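Long-range contacts in cystathionine beta-lyase family protein, YNBB B.subtilis ortholog (Clostridium acetobutylicum, PDB 3HVY), which is a putative cystathionine beta-lyase, probably a pyridoxal-phosphate-dependent enzyme of the methionine gamma-lyase family, and is possibly involved in aluminium resistance: residues M119-G124 with V150-V155; K178-Q183 with E211-F216. All coordinates share one frame; numbering follows the deposited sequence.

Interactions 1 and 2 are successive parallel strand pairings in one mixed sheet, and they close one after the other along the chain, with centres 10 Å apart. The sheet order 214-218, 177-183, 118-121, 151-154 makes strands 118-121 and 177-183 the seam between them. There Met120 O lies 2.8 Å from His181 N, and Ser121 OG lies 2.7 Å from His181 ND1, probable hydrogen bonds both. Packing adds Met119 CE against His181 CB at 3.6 Å. A sheet of this kind is the core of the large domain in PLP-dependent enzymes of this class; Lys244, the lysine modified by the cofactor, follows strand 237-241, which pairs with 214-218.

Interaction 1 (M119-G124 with V150-V155); sequences MMSICG and VKYKMV
Ser121 and Tyr152 meet through their hydroxyls: OG and OH are 2.8 Å apart, either able to donate, with OG at the ring edge, near its plane. The bridge register, Met119 with Tyr152 and Ser121 with Met154, sets both residues on one face of the sheet, and chi1 of -177° carries the tyrosine CG out anti to the backbone N. The serine OG is also hydrogen-bonded to His181 ND1, so it links the tyrosine to the next strand. Across the sheet, Lys153 NZ forms salt bridges with Glu170 and Asp174.

The backbone bonds form a parallel ladder. Met119 N gives to Lys151 O and Lys153 N to Met119 O, both at 2.9 Å; Ser121 N to Lys153 O and Val155 N to Ser121 O carry it on. Past the strand end the chain turns, and Gly124 N still reaches Val155 O at 2.9 Å, though with a bent N-H...O angle of 139°.

This is the strand pair of a beta-alpha-beta unit, 118-121 and 151-154 connected through helix 131-134, with 151-154 at the sheet margin.

Apolar contacts divide between the two faces. Met119 and Met120 are selenomethionine in the crystal. Beside the tyrosine, Met119 SE makes an oblique Met-aromatic contact, 4.3 Å from Tyr152 CD1. On the other face Met120 SE touches Val155 CG2 at 3.7 Å, under helix 164-173, whose Val167 also meets Met120 and Ile122.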
HETATM    1  N   MSE D 119     -12.257  30.656  24.367  1.00 30.57           N
HETATM    2  CA  MSE D 119     -10.904  30.161  24.110  1.00 29.13           C
HETATM    3  C   MSE D 119      -9.955  31.362  24.205  1.00 30.03           C
HETATM    4  O   MSE D 119     -10.256  32.444  23.695  1.00 26.93           O
HETATM    5  CB  MSE D 119     -10.800  29.585  22.692  1.00 31.89           C
HETATM    6  CG  MSE D 119      -9.418  29.226  22.275  1.00 31.88           C
HETATM    7 SE   MSE D 119      -9.322  28.720  20.368  0.75 34.57          SE
HETATM    8  CE  MSE D 119      -7.342  28.692  20.210  1.00 30.91           C
HETATM    9  N   MSE D 120      -8.796  31.171  24.833  1.00 25.25           N
HETATM   10  CA  MSE D 120      -7.877  32.283  24.990  1.00 27.03           C
HETATM   11  C   MSE D 120      -6.484  31.898  24.594  1.00 26.64           C
HETATM   12  O   MSE D 120      -5.907  30.944  25.152  1.00 29.77           O
HETATM   13  CB  MSE D 120      -7.906  32.848  26.422  1.00 28.36           C
HETATM   14  CG  MSE D 120      -6.952  34.083  26.627  1.00 28.94           C
HETATM   15 SE   MSE D 120      -7.118  34.985  28.325  0.75 28.77          SE
HETATM   16  CE  MSE D 120      -6.558  33.479  29.441  1.00 22.76           C
ATOM     17  N   SER D 121      -5.967  32.604  23.591  1.00 27.50           N
ATOM     18  CA  SER D 121      -4.604  32.412  23.121  1.00 27.19           C
ATOM     19  C   SER D 121      -3.711  33.356  23.940  1.00 28.25           C
ATOM     20  O   SER D 121      -4.013  34.548  24.073  1.00 27.93           O
ATOM     21  CB  SER D 121      -4.455  32.736  21.628  1.00 29.48           C
ATOM     22  OG  SER D 121      -5.054  31.747  20.828  1.00 28.19           O
ATOM     23  N   ILE D 122      -2.625  32.836  24.478  1.00 26.40           N
ATOM     24  CA  ILE D 122      -1.789  33.650  25.333  1.00 30.17           C
ATOM     25  C   ILE D 122      -0.382  34.019  24.806  1.00 33.89           C
ATOM     26  O   ILE D 122       0.333  34.780  25.467  1.00 33.96           O
ATOM     27  CB  ILE D 122      -1.739  33.133  26.766  1.00 31.72           C
ATOM     28  CG1 ILE D 122      -1.017  31.781  26.830  1.00 30.29           C
ATOM     29  CG2 ILE D 122      -3.171  33.104  27.392  1.00 29.33           C
ATOM     30  CD1 ILE D 122      -0.662  31.334  28.294  1.00 28.74           C
ATOM     31  N   CYS D 123      -0.040  33.563  23.603  1.00 36.94           N
ATOM     32  CA  CYS D 123       1.223  33.867  22.975  1.00 37.71           C
ATOM     33  C   CYS D 123       1.042  34.816  21.788  1.00 39.31           C
ATOM     34  O   CYS D 123       1.728  34.673  20.786  1.00 40.16           O
ATOM     35  CB  CYS D 123       1.851  32.577  22.460  1.00 36.71           C
ATOM     36  SG  CYS D 123       2.067  31.346  23.707  1.00 41.11           S
ATOM     37  N   GLY D 124       0.120  35.766  21.872  1.00 40.91           N
ATOM     38  CA  GLY D 124      -0.145  36.643  20.733  1.00 40.41           C
ATOM     39  C   GLY D 124      -0.905  35.945  19.603  1.00 41.62           C
ATOM     40  O   GLY D 124      -1.570  34.942  19.815  1.00 39.63           O
ATOM     41  N   VAL D 150     -18.471  30.123  20.026  1.00 28.89           N
ATOM     42  CA  VAL D 150     -17.298  30.107  20.900  1.00 28.51           C
ATOM     43  C   VAL D 150     -16.626  31.479  20.814  1.00 30.48           C
ATOM     44  O   VAL D 150     -16.291  31.949  19.736  1.00 33.92           O
ATOM     45  CB  VAL D 150     -16.366  28.973  20.569  1.00 29.14           C
ATOM     46  CG1 VAL D 150     -15.124  28.981  21.498  1.00 26.95           C
ATOM     47  CG2 VAL D 150     -17.138  27.664  20.664  1.00 26.51           C
ATOM     48  N   LYS D 151     -16.472  32.120  21.964  0.50 28.24           N
ATOM     49  CA  LYS D 151     -15.827  33.425  22.059  0.50 28.71           C
ATOM     50  C   LYS D 151     -14.313  33.243  22.080  0.50 29.55           C
ATOM     51  O   LYS D 151     -13.807  32.163  22.437  0.50 29.71           O
ATOM     52  CB  LYS D 151     -16.321  34.145  23.319  0.50 26.51           C
ATOM     53  CG  LYS D 151     -17.817  34.420  23.308  0.50 31.64           C
ATOM     54  CD  LYS D 151     -18.326  34.939  24.665  0.50 31.94           C
ATOM     55  CE  LYS D 151     -19.736  35.551  24.588  0.50 29.22           C
ATOM     56  NZ  LYS D 151     -20.860  34.600  24.386  0.50 30.94           N
ATOM     57  N   TYR D 152     -13.597  34.289  21.669  1.00 30.48           N
ATOM     58  CA  TYR D 152     -12.149  34.253  21.539  1.00 30.88           C
ATOM     59  C   TYR D 152     -11.478  35.455  22.175  1.00 32.69           C
ATOM     60  O   TYR D 152     -11.932  36.560  22.002  1.00 30.90           O
ATOM     61  CB  TYR D 152     -11.755  34.219  20.079  1.00 31.70           C
ATOM     62  CG  TYR D 152     -10.265  34.119  19.851  1.00 28.10           C
ATOM     63  CD1 TYR D 152      -9.583  33.002  20.232  1.00 30.38           C
ATOM     64  CD2 TYR D 152      -9.547  35.117  19.183  1.00 34.17           C
ATOM     65  CE1 TYR D 152      -8.243  32.896  20.039  1.00 29.26           C
ATOM     66  CE2 TYR D 152      -8.178  34.993  18.953  1.00 31.06           C
ATOM     67  CZ  TYR D 152      -7.530  33.866  19.386  1.00 30.99           C
ATOM     68  OH  TYR D 152      -6.153  33.654  19.179  1.00 31.57           O
ATOM     69  N   LYS D 153     -10.441  35.218  22.966  1.00 30.01           N
ATOM     70  CA  LYS D 153      -9.618  36.308  23.466  1.00 30.87           C
ATOM     71  C   LYS D 153      -8.195  35.977  23.110  1.00 32.35           C
ATOM     72  O   LYS D 153      -7.815  34.806  23.104  1.00 31.49           O
ATOM     73  CB  LYS D 153      -9.713  36.504  24.983  1.00 29.08           C
ATOM     74  CG  LYS D 153     -11.020  37.018  25.441  1.00 28.98           C
ATOM     75  CD  LYS D 153     -11.180  37.087  26.980  1.00 33.17           C
ATOM     76  CE  LYS D 153     -12.370  38.013  27.339  1.00 36.02           C
ATOM     77  NZ  LYS D 153     -12.721  38.098  28.794  1.00 29.06           N
HETATM   78  N   MSE D 154      -7.399  37.020  22.896  1.00 32.04           N
HETATM   79  CA  MSE D 154      -6.009  36.847  22.613  1.00 33.15           C
HETATM   80  C   MSE D 154      -5.159  37.831  23.413  1.00 32.16           C
HETATM   81  O   MSE D 154      -5.466  39.023  23.491  1.00 32.58           O
HETATM   82  CB  MSE D 154      -5.824  36.980  21.116  1.00 35.15           C
HETATM   83  CG  MSE D 154      -4.437  36.644  20.717  1.00 47.30           C
HETATM   84 SE   MSE D 154      -3.652  38.237  20.064  0.75 69.24          SE
HETATM   85  CE  MSE D 154      -4.468  37.657  18.421  1.00 24.27           C
ATOM     86  N   VAL D 155      -4.122  37.321  24.067  1.00 31.15           N
ATOM     87  CA  VAL D 155      -3.280  38.146  24.942  1.00 31.14           C
ATOM     88  C   VAL D 155      -1.980  38.368  24.171  1.00 32.29           C
ATOM     89  O   VAL D 155      -1.241  37.426  23.874  1.00 30.73           O
ATOM     90  CB  VAL D 155      -3.007  37.519  26.349  1.00 29.95           C
ATOM     91  CG1 VAL D 155      -2.193  38.479  27.275  1.00 29.08           C
ATOM     92  CG2 VAL D 155      -4.335  37.083  27.079  1.00 26.12           C
TER

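Interaction 2 (K178-Q183 with E211-F216); sequences KLIHIQ and ENVIVF
His181 and Phe216 run out next to each other from neighbouring strands and meet rim to rim: CD2 of the histidine is 3.7 Å from CD2 of the phenylalanine. The ring planes differ by 23° and the centroids are 6.0 Å apart, so neither ring covers the face of the other. The parallel bridge between the two residues puts both CB atoms on one face of the sheet, and similar chi1 values, with CG anti to the backbone N in each (172° for Phe216), carry the two CG atoms out alike. The histidine ND1 is hydrogen-bonded to Ser121 OG of the adjoining strand. Leu179 shares that face, its CD2 4.1 Å from Phe216 CB.

Four backbone bonds run from Lys178 O to Ile182 N. Ile214 N gives to Lys178 O, Ile180 N to Ile214 O, Phe216 N to Ile180 O and Ile182 N to Phe216 O, all within 2.9 Å and with N-H...O angles of at least 163°. Packing is tight round Lys178 O, where Ile214 CG1 comes to 3.4 Å and Val213 CG2 also touches. On the face of Ile180 and Val215, branched aliphatic chains cross one another: Ile180 CG1 reaches Val213 CG2 at 3.9 Å, and Ile182 CD1 meets Val215 CG1.

The loose side is that of the exposed Lys178 side chain: its CB is directed away from the 211-216 segment and, 5.4 Å from Ile214 CD1, is still its nearest side-chain atom. Glu211 and Asn212, also exposed, belong to the segment before strand 214-218.

The pair belongs to a parallel beta-alpha-beta unit whose connecting helix, 196-207, covers the Ile180, Val213 and Val215 face through Ile206 and Ile203. Helix 101-111 packs on the opposite face, where Ile105, Ala108 and Leu109 meet Phe216, while strand 118-121 flanks strand 177-183 on its other edge.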
ATOM      1  N   LYS D 178     -12.615  28.483  29.037  1.00 31.34           N
ATOM      2  CA  LYS D 178     -12.476  27.047  29.296  1.00 29.05           C
ATOM      3  C   LYS D 178     -11.171  26.412  28.821  1.00 29.83           C
ATOM      4  O   LYS D 178     -10.784  25.316  29.282  1.00 29.80           O
ATOM      5  CB  LYS D 178     -13.639  26.310  28.631  1.00 31.69           C
ATOM      6  CG  LYS D 178     -15.048  26.823  29.006  1.00 39.04           C
ATOM      7  CD  LYS D 178     -15.344  26.781  30.499  1.00 40.27           C
ATOM      8  CE  LYS D 178     -16.782  27.166  30.783  1.00 38.11           C
ATOM      9  NZ  LYS D 178     -17.067  26.743  32.144  1.00 50.25           N
ATOM     10  N   LEU D 179     -10.489  27.100  27.919  1.00 30.07           N
ATOM     11  CA  LEU D 179      -9.295  26.571  27.269  1.00 28.84           C
ATOM     12  C   LEU D 179      -8.342  27.702  27.000  1.00 28.13           C
ATOM     13  O   LEU D 179      -8.730  28.764  26.520  1.00 27.54           O
ATOM     14  CB  LEU D 179      -9.678  25.874  25.957  1.00 31.13           C
ATOM     15  CG  LEU D 179      -8.541  25.167  25.195  1.00 30.29           C
ATOM     16  CD1 LEU D 179      -9.098  23.963  24.475  1.00 28.74           C
ATOM     17  CD2 LEU D 179      -7.819  26.122  24.209  1.00 27.99           C
ATOM     18  N   ILE D 180      -7.104  27.471  27.391  1.00 28.02           N
ATOM     19  CA  ILE D 180      -5.976  28.339  27.123  1.00 27.81           C
ATOM     20  C   ILE D 180      -5.109  27.619  26.083  1.00 29.67           C
ATOM     21  O   ILE D 180      -4.749  26.420  26.239  1.00 29.13           O
ATOM     22  CB  ILE D 180      -5.190  28.621  28.419  1.00 30.39           C
ATOM     23  CG1 ILE D 180      -5.974  29.637  29.273  1.00 30.02           C
ATOM     24  CG2 ILE D 180      -3.761  29.092  28.147  1.00 28.27           C
ATOM     25  CD1 ILE D 180      -5.299  30.007  30.545  1.00 27.27           C
ATOM     26  N   HIS D 181      -4.811  28.364  25.035  1.00 27.39           N
ATOM     27  CA  HIS D 181      -4.012  27.916  23.916  1.00 29.89           C
ATOM     28  C   HIS D 181      -2.610  28.534  23.952  1.00 29.45           C
ATOM     29  O   HIS D 181      -2.465  29.756  23.974  1.00 29.74           O
ATOM     30  CB  HIS D 181      -4.773  28.262  22.638  1.00 28.52           C
ATOM     31  CG  HIS D 181      -3.924  28.282  21.401  1.00 30.92           C
ATOM     32  ND1 HIS D 181      -3.724  29.430  20.674  1.00 31.19           N
ATOM     33  CD2 HIS D 181      -3.207  27.315  20.788  1.00 34.43           C
ATOM     34  CE1 HIS D 181      -2.928  29.160  19.651  1.00 36.12           C
ATOM     35  NE2 HIS D 181      -2.573  27.888  19.719  1.00 29.18           N
ATOM     36  N   ILE D 182      -1.598  27.668  24.056  1.00 29.04           N
ATOM     37  CA  ILE D 182      -0.193  28.066  24.006  1.00 29.10           C
ATOM     38  C   ILE D 182       0.366  27.502  22.690  1.00 29.48           C
ATOM     39  O   ILE D 182       0.170  26.350  22.376  1.00 31.96           O
ATOM     40  CB  ILE D 182       0.601  27.502  25.185  1.00 31.48           C
ATOM     41  CG1 ILE D 182      -0.003  28.022  26.509  1.00 32.22           C
ATOM     42  CG2 ILE D 182       2.117  27.820  25.056  1.00 30.05           C
ATOM     43  CD1 ILE D 182       0.637  27.457  27.799  1.00 30.14           C
ATOM     44  N   GLN D 183       1.032  28.335  21.913  1.00 28.49           N
ATOM     45  CA  GLN D 183       1.796  27.862  20.722  1.00 30.47           C
ATOM     46  C   GLN D 183       3.302  27.760  21.108  1.00 30.51           C
ATOM     47  O   GLN D 183       3.929  28.755  21.468  1.00 32.66           O
ATOM     48  CB  GLN D 183       1.593  28.871  19.619  1.00 30.72           C
ATOM     49  CG  GLN D 183       2.153  28.480  18.284  1.00 34.09           C
ATOM     50  CD  GLN D 183       1.729  29.449  17.204  1.00 41.63           C
ATOM     51  OE1 GLN D 183       0.527  29.687  17.002  1.00 41.02           O
ATOM     52  NE2 GLN D 183       2.713  30.010  16.478  1.00 37.44           N
ATOM     53  N   GLU D 211      -7.217  25.625  38.483  1.00 32.06           N
ATOM     54  CA  GLU D 211      -6.774  24.271  38.221  1.00 31.01           C
ATOM     55  C   GLU D 211      -7.671  23.511  37.247  1.00 32.85           C
ATOM     56  O   GLU D 211      -7.386  22.373  36.927  1.00 31.72           O
ATOM     57  CB  GLU D 211      -6.677  23.490  39.527  1.00 32.09           C
ATOM     58  CG  GLU D 211      -5.568  24.014  40.432  1.00 35.80           C
ATOM     59  CD  GLU D 211      -5.581  23.403  41.825  1.00 45.45           C
ATOM     60  OE1 GLU D 211      -6.105  22.279  42.016  1.00 46.99           O
ATOM     61  OE2 GLU D 211      -5.063  24.076  42.734  1.00 56.11           O
ATOM     62  N   ASN D 212      -8.731  24.137  36.743  1.00 30.94           N
ATOM     63  CA  ASN D 212      -9.643  23.448  35.841  1.00 32.36           C
ATOM     64  C   ASN D 212      -9.568  23.847  34.368  1.00 32.26           C
ATOM     65  O   ASN D 212      -9.915  23.044  33.494  1.00 30.00           O
ATOM     66  CB  ASN D 212     -11.074  23.642  36.328  1.00 35.14           C
ATOM     67  CG  ASN D 212     -11.287  23.031  37.681  1.00 36.87           C
ATOM     68  OD1 ASN D 212     -11.107  21.831  37.850  1.00 39.04           O
ATOM     69  ND2 ASN D 212     -11.601  23.856  38.661  1.00 27.56           N
ATOM     70  N   VAL D 213      -9.143  25.082  34.092  1.00 30.76           N
ATOM     71  CA  VAL D 213      -9.030  25.539  32.698  1.00 31.20           C
ATOM     72  C   VAL D 213      -8.122  24.570  31.932  1.00 30.03           C
ATOM     73  O   VAL D 213      -7.094  24.150  32.439  1.00 29.01           O
ATOM     74  CB  VAL D 213      -8.539  27.024  32.625  1.00 31.83           C
ATOM     75  CG1 VAL D 213      -7.121  27.168  33.267  1.00 28.72           C
ATOM     76  CG2 VAL D 213      -8.559  27.532  31.207  1.00 22.90           C
ATOM     77  N   ILE D 214      -8.540  24.181  30.725  1.00 29.60           N
ATOM     78  CA  ILE D 214      -7.745  23.285  29.902  1.00 29.76           C
ATOM     79  C   ILE D 214      -6.533  24.001  29.331  1.00 26.42           C
ATOM     80  O   ILE D 214      -6.654  25.001  28.655  1.00 28.36           O
ATOM     81  CB  ILE D 214      -8.610  22.686  28.718  1.00 29.59           C
ATOM     82  CG1 ILE D 214      -9.886  22.040  29.312  1.00 31.53           C
ATOM     83  CG2 ILE D 214      -7.760  21.734  27.869  1.00 28.24           C
ATOM     84  CD1 ILE D 214     -10.974  21.598  28.294  1.00 31.14           C
ATOM     85  N   VAL D 215      -5.346  23.498  29.595  1.00 28.91           N
ATOM     86  CA  VAL D 215      -4.161  24.058  28.967  1.00 25.47           C
ATOM     87  C   VAL D 215      -3.757  23.187  27.764  1.00 27.72           C
ATOM     88  O   VAL D 215      -3.330  22.023  27.911  1.00 26.86           O
ATOM     89  CB  VAL D 215      -3.029  24.222  29.963  1.00 27.58           C
ATOM     90  CG1 VAL D 215      -1.736  24.583  29.214  1.00 24.82           C
ATOM     91  CG2 VAL D 215      -3.420  25.241  31.030  1.00 26.77           C
ATOM     92  N   PHE D 216      -3.959  23.761  26.584  1.00 28.61           N
ATOM     93  CA  PHE D 216      -3.640  23.175  25.294  1.00 29.53           C
ATOM     94  C   PHE D 216      -2.362  23.759  24.732  1.00 32.04           C
ATOM     95  O   PHE D 216      -2.201  24.999  24.700  1.00 27.44           O
ATOM     96  CB  PHE D 216      -4.777  23.402  24.279  1.00 31.70           C
ATOM     97  CG  PHE D 216      -4.407  22.983  22.879  1.00 29.52           C
ATOM     98  CD1 PHE D 216      -4.232  21.635  22.556  1.00 29.89           C
ATOM     99  CD2 PHE D 216      -4.233  23.908  21.895  1.00 36.10           C
ATOM    100  CE1 PHE D 216      -3.860  21.260  21.248  1.00 30.30           C
ATOM    101  CE2 PHE D 216      -3.877  23.514  20.621  1.00 38.12           C
ATOM    102  CZ  PHE D 216      -3.677  22.191  20.322  1.00 35.12           C
TER